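Local atomic coordinates of beta-galactosidase (Trichoderma reesei, PDB entry 3OG2), a protein that probably hydrolyses terminal non-reducing beta-D-galactose residues in beta-D-galactosides, as a glycoside hydrolase of family 35. Residues G130-V135 and P144-A149; T272-V277 and A314-F319; Q603-V608 and S979-G984; G717-R722 and A815-S820. All blocks are in the same frame, centred on the assembly; numbering follows the deposited sequence.

The catalytic TIM barrel comes first along the chain. Contact 1 closes a short loop in it: the 3-10 turn at 130-134 and V135 after it pack on the start of helix 144-163. Contact 2 follows in series and joins neighbouring parallel strands, 275-280 and 318-321, of the same barrel. Their centres lie about 35 Å apart. Contact 3 spans far more of the chain. It ties strand 599-605 to the short strand 981-982 near the C terminus, joining two beta domains. Contact 4 falls within that span and pairs 717-722 with 815-820 in another beta domain. Contacts 3 and 4 lie on opposite sides of the chain's centre, about 65 Å apart between centres. No two contacts touch.

Contact 1 (G130-V135 and P144-A149). With NAG (2-acetamido-2-deoxy-beta-D-glucopyranose), chain E.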
loop_
_atom_site.group_PDB
_atom_site.type_symbol
_atom_site.label_atom_id
_atom_site.label_comp_id
_atom_site.label_asym_id
_atom_site.label_seq_id
_atom_site.Cartn_x
_atom_site.Cartn_y
_atom_site.Cartn_z
ATOM N N GLY A 130 16.295 -13.209 -7.445
ATOM C CA GLY A 130 17.691 -13.266 -7.002
ATOM C C GLY A 130 18.624 -13.912 -8.034
ATOM O O GLY A 130 19.840 -13.676 -7.964
ATOM N N TRP A 131 18.067 -14.722 -8.964
ATOM C CA TRP A 131 18.956 -15.254 -9.999
ATOM C C TRP A 131 19.487 -14.196 -10.953
ATOM O O TRP A 131 20.442 -14.516 -11.684
ATOM C CB TRP A 131 18.256 -16.395 -10.707
ATOM C CG TRP A 131 16.849 -16.246 -11.173
ATOM C CD1 TRP A 131 15.743 -16.649 -10.524
ATOM C CD2 TRP A 131 16.429 -15.694 -12.424
ATOM N NE1 TRP A 131 14.623 -16.384 -11.245
ATOM C CE2 TRP A 131 15.005 -15.803 -12.426
ATOM C CE3 TRP A 131 17.073 -15.136 -13.543
ATOM C CZ2 TRP A 131 14.198 -15.368 -13.484
ATOM C CZ3 TRP A 131 16.240 -14.710 -14.582
ATOM C CH2 TRP A 131 14.836 -14.830 -14.548
ATOM N N LEU A 132 18.988 -12.956 -10.906
ATOM C CA LEU A 132 19.670 -11.903 -11.678
ATOM C C LEU A 132 21.021 -11.570 -11.089
ATOM O O LEU A 132 21.829 -10.909 -11.740
ATOM C CB LEU A 132 18.791 -10.656 -11.763
ATOM C CG LEU A 132 17.655 -10.727 -12.793
ATOM C CD1 LEU A 132 17.040 -9.321 -12.916
ATOM C CD2 LEU A 132 17.908 -11.280 -14.167
ATOM N N GLN A 133 21.350 -12.003 -9.836
ATOM C CA GLN A 133 22.712 -11.839 -9.390
ATOM C C GLN A 133 23.700 -12.639 -10.246
ATOM O O GLN A 133 24.877 -12.286 -10.235
ATOM C CB GLN A 133 22.873 -12.270 -7.915
ATOM C CG GLN A 133 21.963 -11.496 -6.970
ATOM C CD GLN A 133 22.492 -11.398 -5.564
ATOM O OE1 GLN A 133 23.348 -12.221 -5.146
ATOM N NE2 GLN A 133 22.015 -10.433 -4.754
ATOM N N ARG A 134 23.220 -13.631 -10.991
ATOM C CA ARG A 134 24.084 -14.415 -11.834
ATOM C C ARG A 134 24.124 -13.887 -13.273
ATOM O O ARG A 134 24.704 -14.510 -14.162
ATOM C CB ARG A 134 23.596 -15.865 -11.861
ATOM C CG ARG A 134 23.596 -16.447 -10.438
ATOM C CD ARG A 134 23.504 -17.965 -10.487
ATOM N NE ARG A 134 22.398 -18.540 -11.262
ATOM C CZ ARG A 134 21.199 -18.853 -10.746
ATOM N NH1 ARG A 134 20.942 -18.635 -9.445
ATOM N NH2 ARG A 134 20.243 -19.409 -11.491
ATOM N N VAL A 135 23.510 -12.738 -13.541
ATOM C CA VAL A 135 23.581 -12.098 -14.871
ATOM C C VAL A 135 24.673 -11.072 -14.830
ATOM O O VAL A 135 24.632 -10.145 -14.030
ATOM C CB VAL A 135 22.207 -11.472 -15.176
ATOM C CG1 VAL A 135 22.294 -10.640 -16.452
ATOM C CG2 VAL A 135 21.162 -12.562 -15.334
ATOM N N PRO A 144 22.362 -7.437 -23.238
ATOM C CA PRO A 144 21.410 -8.432 -23.741
ATOM C C PRO A 144 21.162 -9.552 -22.758
ATOM O O PRO A 144 20.068 -10.151 -22.827
ATOM C CB PRO A 144 22.011 -8.935 -25.054
ATOM C CG PRO A 144 23.481 -8.638 -24.870
ATOM C CD PRO A 144 23.565 -7.360 -24.074
ATOM N N ASP A 145 22.125 -9.856 -21.858
ATOM C CA ASP A 145 21.812 -10.919 -20.892
ATOM C C ASP A 145 20.729 -10.470 -19.911
ATOM O O ASP A 145 19.838 -11.251 -19.574
ATOM C CB ASP A 145 23.057 -11.399 -20.144
ATOM C CG ASP A 145 23.942 -10.273 -19.612
ATOM O OD1 ASP A 145 23.684 -9.076 -19.846
ATOM O OD2 ASP A 145 24.938 -10.562 -18.908
ATOM N N TYR A 146 20.710 -9.200 -19.527
ATOM C CA TYR A 146 19.632 -8.627 -18.719
ATOM C C TYR A 146 18.347 -8.616 -19.537
ATOM O O TYR A 146 17.285 -9.100 -19.099
ATOM C CB TYR A 146 19.973 -7.197 -18.198
ATOM C CG TYR A 146 18.680 -6.605 -17.609
ATOM C CD1 TYR A 146 18.187 -7.111 -16.396
ATOM C CD2 TYR A 146 17.956 -5.618 -18.280
ATOM C CE1 TYR A 146 17.017 -6.596 -15.852
ATOM C CE2 TYR A 146 16.788 -5.129 -17.760
ATOM C CZ TYR A 146 16.319 -5.624 -16.543
ATOM O OH TYR A 146 15.132 -5.128 -16.052
ATOM N N LEU A 147 18.379 -8.027 -20.744
ATOM C CA LEU A 147 17.141 -7.881 -21.529
ATOM C C LEU A 147 16.478 -9.230 -21.736
ATOM O O LEU A 147 15.279 -9.431 -21.523
ATOM C CB LEU A 147 17.407 -7.309 -22.943
ATOM C CG LEU A 147 17.787 -5.820 -22.948
ATOM C CD1 LEU A 147 17.886 -5.379 -24.390
ATOM C CD2 LEU A 147 16.775 -4.954 -22.194
ATOM N N HIS A 148 17.310 -10.207 -22.159
ATOM C CA HIS A 148 16.691 -11.477 -22.497
ATOM C C HIS A 148 16.285 -12.220 -21.229
ATOM O O HIS A 148 15.326 -13.005 -21.265
ATOM C CB HIS A 148 17.636 -12.241 -23.426
ATOM C CG HIS A 148 17.824 -11.514 -24.727
ATOM N ND1 HIS A 148 16.857 -10.817 -25.416
ATOM C CD2 HIS A 148 18.970 -11.447 -25.445
ATOM C CE1 HIS A 148 17.397 -10.316 -26.528
ATOM N NE2 HIS A 148 18.645 -10.687 -26.539
ATOM N N ALA A 149 16.894 -11.936 -20.066
ATOM C CA ALA A 149 16.420 -12.499 -18.793
ATOM C C ALA A 149 15.005 -12.020 -18.453
ATOM O O ALA A 149 14.315 -12.733 -17.727
ATOM C CB ALA A 149 17.363 -12.142 -17.653
HETATM C C1 NAG E . 27.093 -17.544 -15.839
HETATM C C2 NAG E . 25.997 -18.617 -15.707
HETATM C C3 NAG E . 25.932 -19.580 -16.880
HETATM C C4 NAG E . 25.928 -18.859 -18.241
HETATM C C5 NAG E . 27.028 -17.785 -18.207
HETATM C C6 NAG E . 27.074 -17.036 -19.543
HETATM C C7 NAG E . 24.978 -19.485 -13.643
HETATM C C8 NAG E . 25.150 -20.620 -12.650
HETATM N N2 NAG E . 26.017 -19.344 -14.471
HETATM O O3 NAG E . 24.804 -20.444 -16.808
HETATM O O4 NAG E . 26.192 -19.826 -19.266
HETATM O O5 NAG E . 26.807 -16.892 -17.091
HETATM O O6 NAG E . 28.288 -16.362 -19.786
HETATM O O7 NAG E . 23.823 -19.064 -13.826
#
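In the TIM-barrel domain, W131 and L132 of a 3-10 turn, with V135 just after it, pack on D145, Y146 and A149 in the first turns of helix 144-163. A149 CB is the common meeting point. CD2 of L132 reaches it at 3.6 Å, while CD1, its other branch, lies 4.0 Å from CE1 of Y146, at the edge of the tyrosine ring. W131 brings the rim of its indole: CH2 is 3.8 Å from the carbonyl O of A149, which lies in the ring plane. Its NE1 bonds to E83 O. V135 slides past D145, its CG1 touching D145 CG at 3.6 Å. OD2 of D145 bonds to G137 N.

R134 faces a glycan instead. Its NE donates to O7 of the NAG in chain E at 3.0 Å, with the oxygen in the guanidinium plane at its edge. K136 also bonds to this NAG. NH1 of R134 forms a salt bridge with E830. An alanine in place of R134 would probably leave E830 without this partner and O7 without its NE donor. The arginine side chain bends at chi3 (-53°), which sets NE beside CB, and CD of R134 comes within 3.5 Å of NAG O7.

Contact 2 (T272-V277 and A314-F319)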
loop_
_atom_site.group_PDB
_atom_site.type_symbol
_atom_site.label_atom_id
_atom_site.label_comp_id
_atom_site.label_asym_id
_atom_site.label_seq_id
_atom_site.Cartn_x
_atom_site.Cartn_y
_atom_site.Cartn_z
ATOM N N THR A 272 -0.220 16.309 -23.063
ATOM C CA THR A 272 -0.828 15.172 -22.351
ATOM C C THR A 272 -1.253 15.605 -20.965
ATOM O O THR A 272 -0.819 16.650 -20.453
ATOM C CB THR A 272 0.143 13.968 -22.320
ATOM O OG1 THR A 272 1.391 14.328 -21.702
ATOM C CG2 THR A 272 0.490 13.463 -23.707
ATOM N N PRO A 273 -2.134 14.850 -20.329
ATOM C CA PRO A 273 -2.658 15.320 -19.039
ATOM C C PRO A 273 -1.619 15.378 -17.961
ATOM O O PRO A 273 -0.784 14.486 -17.857
ATOM C CB PRO A 273 -3.693 14.221 -18.723
ATOM C CG PRO A 273 -4.057 13.589 -20.021
ATOM C CD PRO A 273 -2.763 13.608 -20.819
ATOM N N PHE A 274 -1.709 16.390 -17.115
ATOM C CA PHE A 274 -0.797 16.427 -15.958
ATOM C C PHE A 274 -1.087 15.239 -15.038
ATOM O O PHE A 274 -2.184 15.084 -14.518
ATOM C CB PHE A 274 -0.903 17.760 -15.241
ATOM C CG PHE A 274 -0.020 17.826 -13.988
ATOM C CD1 PHE A 274 1.242 17.263 -13.930
ATOM C CD2 PHE A 274 -0.563 18.477 -12.863
ATOM C CE1 PHE A 274 1.968 17.284 -12.715
ATOM C CE2 PHE A 274 0.169 18.501 -11.686
ATOM C CZ PHE A 274 1.430 17.915 -11.616
ATOM N N SER A 275 -0.056 14.387 -14.901
ATOM C CA SER A 275 -0.197 13.089 -14.245
ATOM C C SER A 275 0.830 12.857 -13.150
ATOM O O SER A 275 2.026 12.915 -13.409
ATOM C CB SER A 275 0.002 11.999 -15.301
ATOM O OG SER A 275 -0.959 12.119 -16.362
ATOM N N LEU A 276 0.328 12.616 -11.944
ATOM C CA LEU A 276 1.146 12.254 -10.804
ATOM C C LEU A 276 0.877 10.756 -10.592
ATOM O O LEU A 276 -0.125 10.359 -10.003
ATOM C CB LEU A 276 0.801 13.056 -9.543
ATOM C CG LEU A 276 1.176 14.536 -9.669
ATOM C CD1 LEU A 276 0.616 15.312 -8.471
ATOM C CD2 LEU A 276 2.695 14.702 -9.773
ATOM N N VAL A 277 1.765 9.945 -11.134
ATOM C CA VAL A 277 1.541 8.497 -11.141
ATOM C C VAL A 277 1.813 7.907 -9.772
ATOM O O VAL A 277 1.289 6.871 -9.392
ATOM C CB VAL A 277 2.420 7.858 -12.249
ATOM C CG1 VAL A 277 2.384 6.328 -12.195
ATOM C CG2 VAL A 277 1.849 8.370 -13.558
ATOM N N ALA A 314 -2.537 22.833 -9.481
ATOM C CA ALA A 314 -1.731 22.679 -10.705
ATOM C C ALA A 314 -2.513 21.937 -11.792
ATOM O O ALA A 314 -1.934 21.676 -12.873
ATOM C CB ALA A 314 -0.444 21.974 -10.386
ATOM N N GLY A 315 -3.772 21.543 -11.564
ATOM C CA GLY A 315 -4.583 20.903 -12.569
ATOM C C GLY A 315 -4.260 19.453 -12.760
ATOM O O GLY A 315 -4.461 18.916 -13.873
ATOM N N VAL A 316 -3.839 18.714 -11.725
ATOM C CA VAL A 316 -3.646 17.260 -11.971
ATOM C C VAL A 316 -4.932 16.594 -12.387
ATOM O O VAL A 316 -5.986 16.787 -11.774
ATOM C CB VAL A 316 -3.051 16.631 -10.704
ATOM C CG1 VAL A 316 -4.067 16.547 -9.531
ATOM C CG2 VAL A 316 -2.472 15.261 -11.023
ATOM N N THR A 317 -4.863 15.750 -13.440
ATOM C CA THR A 317 -6.070 15.036 -13.837
ATOM C C THR A 317 -5.824 13.520 -13.908
ATOM O O THR A 317 -6.776 12.796 -14.188
ATOM C CB THR A 317 -6.652 15.521 -15.146
ATOM O OG1 THR A 317 -5.618 15.458 -16.134
ATOM C CG2 THR A 317 -7.164 16.986 -15.023
ATOM N N ILE A 318 -4.583 13.060 -13.636
ATOM C CA ILE A 318 -4.370 11.600 -13.401
ATOM C C ILE A 318 -3.553 11.614 -12.106
ATOM O O ILE A 318 -2.422 12.142 -12.104
ATOM C CB ILE A 318 -3.630 10.899 -14.545
ATOM C CG1 ILE A 318 -4.431 10.950 -15.860
ATOM C CG2 ILE A 318 -3.283 9.457 -14.115
ATOM C CD1 ILE A 318 -3.737 10.314 -17.027
ATOM N N PHE A 319 -4.139 11.113 -11.017
ATOM C CA PHE A 319 -3.574 11.350 -9.678
ATOM C C PHE A 319 -3.663 10.063 -8.906
ATOM O O PHE A 319 -4.787 9.622 -8.583
ATOM C CB PHE A 319 -4.417 12.474 -9.047
ATOM C CG PHE A 319 -3.929 12.998 -7.694
ATOM C CD1 PHE A 319 -2.622 12.898 -7.236
ATOM C CD2 PHE A 319 -4.876 13.650 -6.923
ATOM C CE1 PHE A 319 -2.239 13.467 -6.016
ATOM C CE2 PHE A 319 -4.497 14.194 -5.691
ATOM C CZ PHE A 319 -3.210 14.113 -5.253
#
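The carbonyl O of F274 takes two backbone N-H groups where neighbouring parallel strands of the TIM barrel meet. T317 N lies 3.0 Å from F274 O, in the carbonyl plane, and the bond is nearly straight (165°). I318 N gives a longer bond to the same oxygen, 3.3 Å, tilted 20° from that plane. One step on, L276 N donates to I318 O at 2.8 Å. These bonds set S275 beside I318 and L276 beside F319.

S275 OG turns back along its own segment to bond with P273 O, from above the carbonyl plane. I318 folds around this hydroxyl, with CD1 at 3.4 Å from OG. L276 and F319 lie side by side on the other face of the sheet, pointing the same way. L276 also crosses V316 at about a right angle, CG to CG2.

F274 packs on the chain that leaves helix 301-313 through a Schellman motif, where G315 has positive phi. With CG of F274 anti to the backbone N (chi1 177°), its ring lies against V316, whose CG2 is over one face, and G315 C sits at the edge. An alanine in place of F274 would probably open a gap beside V316, A314 and W261 of helix 261-268. On that side F274 CE2 meets A314 CB at 3.8 Å.

Contact 3 (Q603-V608 and S979-G984). With NAG (2-acetamido-2-deoxy-beta-D-glucopyranose), chain B.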
loop_
_atom_site.group_PDB
_atom_site.type_symbol
_atom_site.label_atom_id
_atom_site.label_comp_id
_atom_site.label_asym_id
_atom_site.label_seq_id
_atom_site.Cartn_x
_atom_site.Cartn_y
_atom_site.Cartn_z
ATOM N N GLN A 603 -25.415 -2.303 1.010
ATOM C CA GLN A 603 -24.423 -3.061 1.746
ATOM C C GLN A 603 -23.545 -2.095 2.535
ATOM O O GLN A 603 -23.020 -1.161 1.910
ATOM C CB GLN A 603 -23.571 -3.897 0.762
ATOM C CG GLN A 603 -24.393 -4.963 0.035
ATOM C CD GLN A 603 -25.015 -6.008 0.948
ATOM O OE1 GLN A 603 -26.251 -6.232 0.872
ATOM N NE2 GLN A 603 -24.210 -6.677 1.781
ATOM N N ALA A 604 -23.407 -2.315 3.817
ATOM C CA ALA A 604 -22.782 -1.333 4.695
ATOM C C ALA A 604 -22.017 -2.023 5.834
ATOM O O ALA A 604 -22.379 -3.154 6.168
ATOM C CB ALA A 604 -23.852 -0.455 5.300
ATOM N N ASP A 605 -21.044 -1.320 6.374
ATOM C CA ASP A 605 -20.383 -1.778 7.590
ATOM C C ASP A 605 -20.601 -0.743 8.695
ATOM O O ASP A 605 -20.654 0.454 8.428
ATOM C CB ASP A 605 -18.875 -1.978 7.429
ATOM C CG ASP A 605 -18.535 -3.161 6.543
ATOM O OD1 ASP A 605 -19.314 -3.552 5.656
ATOM O OD2 ASP A 605 -17.401 -3.749 6.741
ATOM N N PHE A 606 -20.729 -1.248 9.914
ATOM C CA PHE A 606 -20.945 -0.416 11.067
ATOM C C PHE A 606 -19.956 -0.760 12.186
ATOM O O PHE A 606 -19.852 -1.908 12.621
ATOM C CB PHE A 606 -22.361 -0.650 11.624
ATOM C CG PHE A 606 -23.414 -0.375 10.576
ATOM C CD1 PHE A 606 -23.794 0.938 10.293
ATOM C CD2 PHE A 606 -24.022 -1.435 9.901
ATOM C CE1 PHE A 606 -24.767 1.222 9.347
ATOM C CE2 PHE A 606 -25.001 -1.141 8.948
ATOM C CZ PHE A 606 -25.372 0.164 8.664
ATOM N N ASN A 607 -19.186 0.226 12.646
ATOM C CA ASN A 607 -18.268 -0.055 13.760
ATOM C C ASN A 607 -18.804 0.573 15.057
ATOM O O ASN A 607 -18.278 0.231 16.139
ATOM C CB ASN A 607 -16.842 0.414 13.510
ATOM C CG ASN A 607 -16.707 1.936 13.481
ATOM O OD1 ASN A 607 -17.656 2.653 13.154
ATOM N ND2 ASN A 607 -15.513 2.402 13.846
ATOM N N VAL A 608 -19.814 1.421 14.946
ATOM C CA VAL A 608 -20.461 2.042 16.086
ATOM C C VAL A 608 -21.932 2.149 15.705
ATOM O O VAL A 608 -22.353 2.093 14.539
ATOM C CB VAL A 608 -19.925 3.433 16.422
ATOM C CG1 VAL A 608 -18.486 3.336 16.832
ATOM C CG2 VAL A 608 -20.129 4.398 15.253
ATOM N N SER A 979 -11.889 -3.868 17.537
ATOM C CA SER A 979 -13.345 -3.847 17.780
ATOM C C SER A 979 -14.087 -4.451 16.597
ATOM O O SER A 979 -13.812 -4.077 15.428
ATOM C CB SER A 979 -13.736 -2.379 18.031
ATOM O OG SER A 979 -15.125 -2.295 18.388
ATOM N N PRO A 980 -15.028 -5.355 16.846
ATOM C CA PRO A 980 -15.694 -6.008 15.705
ATOM C C PRO A 980 -16.496 -5.032 14.857
ATOM O O PRO A 980 -17.182 -4.153 15.394
ATOM C CB PRO A 980 -16.672 -7.009 16.365
ATOM C CG PRO A 980 -16.654 -6.738 17.806
ATOM C CD PRO A 980 -15.513 -5.853 18.136
ATOM N N ILE A 981 -16.430 -5.209 13.550
ATOM C CA ILE A 981 -17.214 -4.359 12.645
ATOM C C ILE A 981 -18.331 -5.186 12.026
ATOM O O ILE A 981 -18.068 -6.172 11.371
ATOM C CB ILE A 981 -16.280 -3.820 11.523
ATOM C CG1 ILE A 981 -15.156 -3.000 12.196
ATOM C CG2 ILE A 981 -17.084 -3.067 10.478
ATOM C CD1 ILE A 981 -13.870 -3.095 11.404
ATOM N N LEU A 982 -19.567 -4.756 12.247
ATOM C CA LEU A 982 -20.687 -5.447 11.609
ATOM C C LEU A 982 -20.603 -5.189 10.123
ATOM O O LEU A 982 -20.525 -4.016 9.727
ATOM C CB LEU A 982 -21.983 -4.888 12.216
ATOM C CG LEU A 982 -23.264 -5.579 11.737
ATOM C CD1 LEU A 982 -23.334 -7.018 12.205
ATOM C CD2 LEU A 982 -24.471 -4.790 12.230
ATOM N N THR A 983 -20.565 -6.263 9.307
ATOM C CA THR A 983 -20.094 -6.103 7.946
ATOM C C THR A 983 -21.065 -6.608 6.887
ATOM O O THR A 983 -21.742 -7.639 7.065
ATOM C CB THR A 983 -18.702 -6.793 7.774
ATOM O OG1 THR A 983 -18.195 -6.457 6.487
ATOM C CG2 THR A 983 -18.814 -8.312 7.773
ATOM N N GLY A 984 -21.080 -5.882 5.757
ATOM C CA GLY A 984 -21.846 -6.209 4.566
ATOM C C GLY A 984 -20.912 -6.637 3.440
ATOM O O GLY A 984 -21.349 -6.658 2.302
HETATM C C1 NAG B . -15.349 3.803 14.020
HETATM C C2 NAG B . -14.135 4.013 14.971
HETATM C C3 NAG B . -13.852 5.502 15.138
HETATM C C4 NAG B . -13.600 6.110 13.714
HETATM C C5 NAG B . -14.803 5.762 12.802
HETATM C C6 NAG B . -14.505 6.168 11.359
HETATM C C7 NAG B . -14.173 2.260 16.677
HETATM C C8 NAG B . -14.615 1.895 18.059
HETATM N N2 NAG B . -14.492 3.494 16.273
HETATM O O3 NAG B . -12.627 5.615 15.880
HETATM O O4 NAG B . -13.612 7.527 13.862
HETATM O O5 NAG B . -14.918 4.340 12.764
HETATM O O6 NAG B . -15.723 6.059 10.629
HETATM O O7 NAG B . -13.652 1.449 15.889
HETATM O O HOH W 1 -16.309 -1.702 16.267
#
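The carboxylate of D605 is gripped at both oxygens where the chain at the end of beta-domain strand 599-605 runs antiparallel to the short strand 981-982 near the C terminus. G984 N donates to OD1 of D605 at 2.9 Å in an almost straight bond (175°). T983 OG1 donates to OD2 of D605 at 2.8 Å. Both donors meet the carboxylate from above its plane. R591 NE adds a salt bridge at OD1, which would probably favour the charged form of the acid. The D605 and T983 side chains lie side by side and point the same way. T983 OG1, anti to its own backbone N (chi1 -172°), thereby reaches OD2. It also accepts from the N of R985.

Q603 holds the carbonyl of G984. Its NE2 donates to G984 O at 2.9 Å, with the oxygen in the amide plane of the glutamine. G984 fits closely here, since a CB at this position would clash with A604 O.

F606 and L982 form the single antiparallel hydrogen-bonded pair. F606 N to L982 O is 2.8 Å, and the return bond from L982 N to F606 O is less straight (136°). Their side chains cross obliquely, CD2 to CD2. I981 spreads its two branches, CG2 against D605 CB and CG1 against N607 CB.

N607 carries an N-linked glycan: its ND2 is bonded covalently to C1 of the NAG in chain B. A water links N607 to the other segment: it accepts from S979 OG and donates to N607 O at 2.8 Å and to P980 O at 2.7 Å.

Contact 4 (G717-R722 and A815-S820); sequences GRFTAR and ANVSIS
V817 sets CG1 anti to its backbone N (chi1 179°), and CG1 stands 3.6 Å from T720 O and 4.1 Å from F719 CB. The other branch, CG2, goes to R722. The arginine side chain bends at chi2 and chi3 and slides past the valine. CG2 of V817 then lies over the centre of one guanidinium face, 4.3 Å above its plane. F719 CB also rests on S818 O at 3.4 Å, while its ring turns away to L809 and L778.

Farther along, R718 and S820 make an antiparallel hydrogen-bonded pair at the edge of a five-stranded beta sheet, between strands 713-720 and 820-824. R718 N donates to S820 O at 2.7 Å, and S820 N returns a bond to R718 O at 3.0 Å. I819 CG2 presses on G717 CA at 3.4 Å; a CB there would clash. The R718 side chain ends in a salt bridge with D677, and a water joins its NH1 to S820 O.

A second water links the segments from T720 N to S818 O. The chemistry thus changes along the contact, from direct backbone bonds and a water at R718 and S820, through the second water, to apolar packing at V817.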
loop_
_atom_site.group_PDB
_atom_site.type_symbol
_atom_site.label_atom_id
_atom_site.label_comp_id
_atom_site.label_asym_id
_atom_site.label_seq_id
_atom_site.Cartn_x
_atom_site.Cartn_y
_atom_site.Cartn_z
ATOM N N GLY A 717 31.633 -25.085 7.242
ATOM C CA GLY A 717 32.999 -25.062 6.782
ATOM C C GLY A 717 33.873 -26.066 7.524
ATOM O O GLY A 717 34.012 -25.979 8.764
ATOM N N ARG A 718 34.463 -27.010 6.791
ATOM C CA ARG A 718 35.337 -28.016 7.380
ATOM C C ARG A 718 36.801 -27.572 7.315
ATOM O O ARG A 718 37.255 -27.125 6.236
ATOM C CB ARG A 718 35.231 -29.318 6.596
ATOM C CG ARG A 718 34.022 -30.153 6.945
ATOM C CD ARG A 718 33.822 -31.239 5.906
ATOM N NE ARG A 718 32.834 -32.253 6.253
ATOM C CZ ARG A 718 31.529 -32.098 6.243
ATOM N NH1 ARG A 718 30.983 -30.911 5.899
ATOM N NH2 ARG A 718 30.729 -33.121 6.579
ATOM N N PHE A 719 37.530 -27.746 8.399
ATOM C CA PHE A 719 38.962 -27.530 8.347
ATOM C C PHE A 719 39.660 -28.543 9.254
ATOM O O PHE A 719 39.011 -29.109 10.169
ATOM C CB PHE A 719 39.347 -26.099 8.782
ATOM C CG PHE A 719 39.110 -25.755 10.249
ATOM C CD1 PHE A 719 37.884 -25.181 10.640
ATOM C CD2 PHE A 719 40.099 -25.976 11.212
ATOM C CE1 PHE A 719 37.718 -24.854 11.997
ATOM C CE2 PHE A 719 39.917 -25.678 12.539
ATOM C CZ PHE A 719 38.713 -25.085 12.935
ATOM N N THR A 720 40.960 -28.720 9.037
ATOM C CA THR A 720 41.772 -29.544 9.954
ATOM C C THR A 720 42.614 -28.647 10.798
ATOM O O THR A 720 43.305 -27.781 10.284
ATOM C CB THR A 720 42.657 -30.456 9.065
ATOM O OG1 THR A 720 41.783 -31.288 8.281
ATOM C CG2 THR A 720 43.534 -31.281 10.008
ATOM N N ALA A 721 42.532 -28.794 12.121
ATOM C CA ALA A 721 43.295 -27.895 12.969
ATOM C C ALA A 721 44.779 -28.073 12.744
ATOM O O ALA A 721 45.286 -29.212 12.779
ATOM C CB ALA A 721 42.931 -28.098 14.445
ATOM N N ARG A 722 45.486 -26.951 12.592
ATOM C CA ARG A 722 46.943 -26.955 12.484
ATOM C C ARG A 722 47.617 -26.619 13.788
ATOM O O ARG A 722 48.692 -27.153 14.083
ATOM C CB ARG A 722 47.398 -25.973 11.395
ATOM C CG ARG A 722 46.929 -26.586 10.053
ATOM C CD ARG A 722 48.149 -26.737 9.146
ATOM N NE ARG A 722 47.753 -26.259 7.807
ATOM C CZ ARG A 722 48.303 -25.146 7.339
ATOM N NH1 ARG A 722 49.189 -24.541 8.121
ATOM N NH2 ARG A 722 47.984 -24.672 6.153
ATOM N N ALA A 815 49.998 -19.295 9.670
ATOM C CA ALA A 815 49.758 -19.997 8.408
ATOM C C ALA A 815 48.291 -19.932 8.034
ATOM O O ALA A 815 47.416 -19.973 8.896
ATOM C CB ALA A 815 50.198 -21.440 8.548
ATOM N N ASN A 816 47.989 -19.894 6.738
ATOM C CA ASN A 816 46.586 -19.978 6.363
ATOM C C ASN A 816 46.046 -21.405 6.429
ATOM O O ASN A 816 46.765 -22.355 6.078
ATOM C CB ASN A 816 46.435 -19.506 4.899
ATOM C CG ASN A 816 46.707 -17.998 4.888
ATOM O OD1 ASN A 816 47.634 -17.592 4.171
ATOM N ND2 ASN A 816 45.973 -17.215 5.656
ATOM N N VAL A 817 44.834 -21.597 6.894
ATOM C CA VAL A 817 44.213 -22.899 7.047
ATOM C C VAL A 817 43.022 -22.921 6.107
ATOM O O VAL A 817 42.192 -22.007 6.183
ATOM C CB VAL A 817 43.857 -23.193 8.539
ATOM C CG1 VAL A 817 43.184 -24.558 8.612
ATOM C CG2 VAL A 817 45.104 -23.176 9.398
ATOM N N SER A 818 42.993 -23.906 5.210
ATOM C CA SER A 818 41.933 -23.995 4.213
ATOM C C SER A 818 40.631 -24.471 4.837
ATOM O O SER A 818 40.607 -25.293 5.740
ATOM C CB SER A 818 42.370 -25.032 3.151
ATOM O OG SER A 818 43.334 -24.366 2.349
ATOM N N ILE A 819 39.523 -23.976 4.326
ATOM C CA ILE A 819 38.176 -24.397 4.723
ATOM C C ILE A 819 37.455 -24.829 3.458
ATOM O O ILE A 819 37.508 -24.104 2.448
ATOM C CB ILE A 819 37.386 -23.274 5.397
ATOM C CG1 ILE A 819 38.177 -22.698 6.608
ATOM C CG2 ILE A 819 36.010 -23.780 5.764
ATOM C CD1 ILE A 819 37.442 -21.531 7.263
ATOM N N SER A 820 36.813 -25.990 3.526
ATOM C CA SER A 820 35.921 -26.456 2.445
ATOM C C SER A 820 34.494 -26.313 2.929
ATOM O O SER A 820 34.211 -26.558 4.110
ATOM C CB SER A 820 36.226 -27.891 2.005
ATOM O OG SER A 820 35.854 -28.797 3.004
HETATM O O HOH W 2 31.977 -28.509 4.735
HETATM O O HOH W 3 42.041 -27.476 6.655
HETATM O O HOH W 4 45.030 -26.223 5.661
#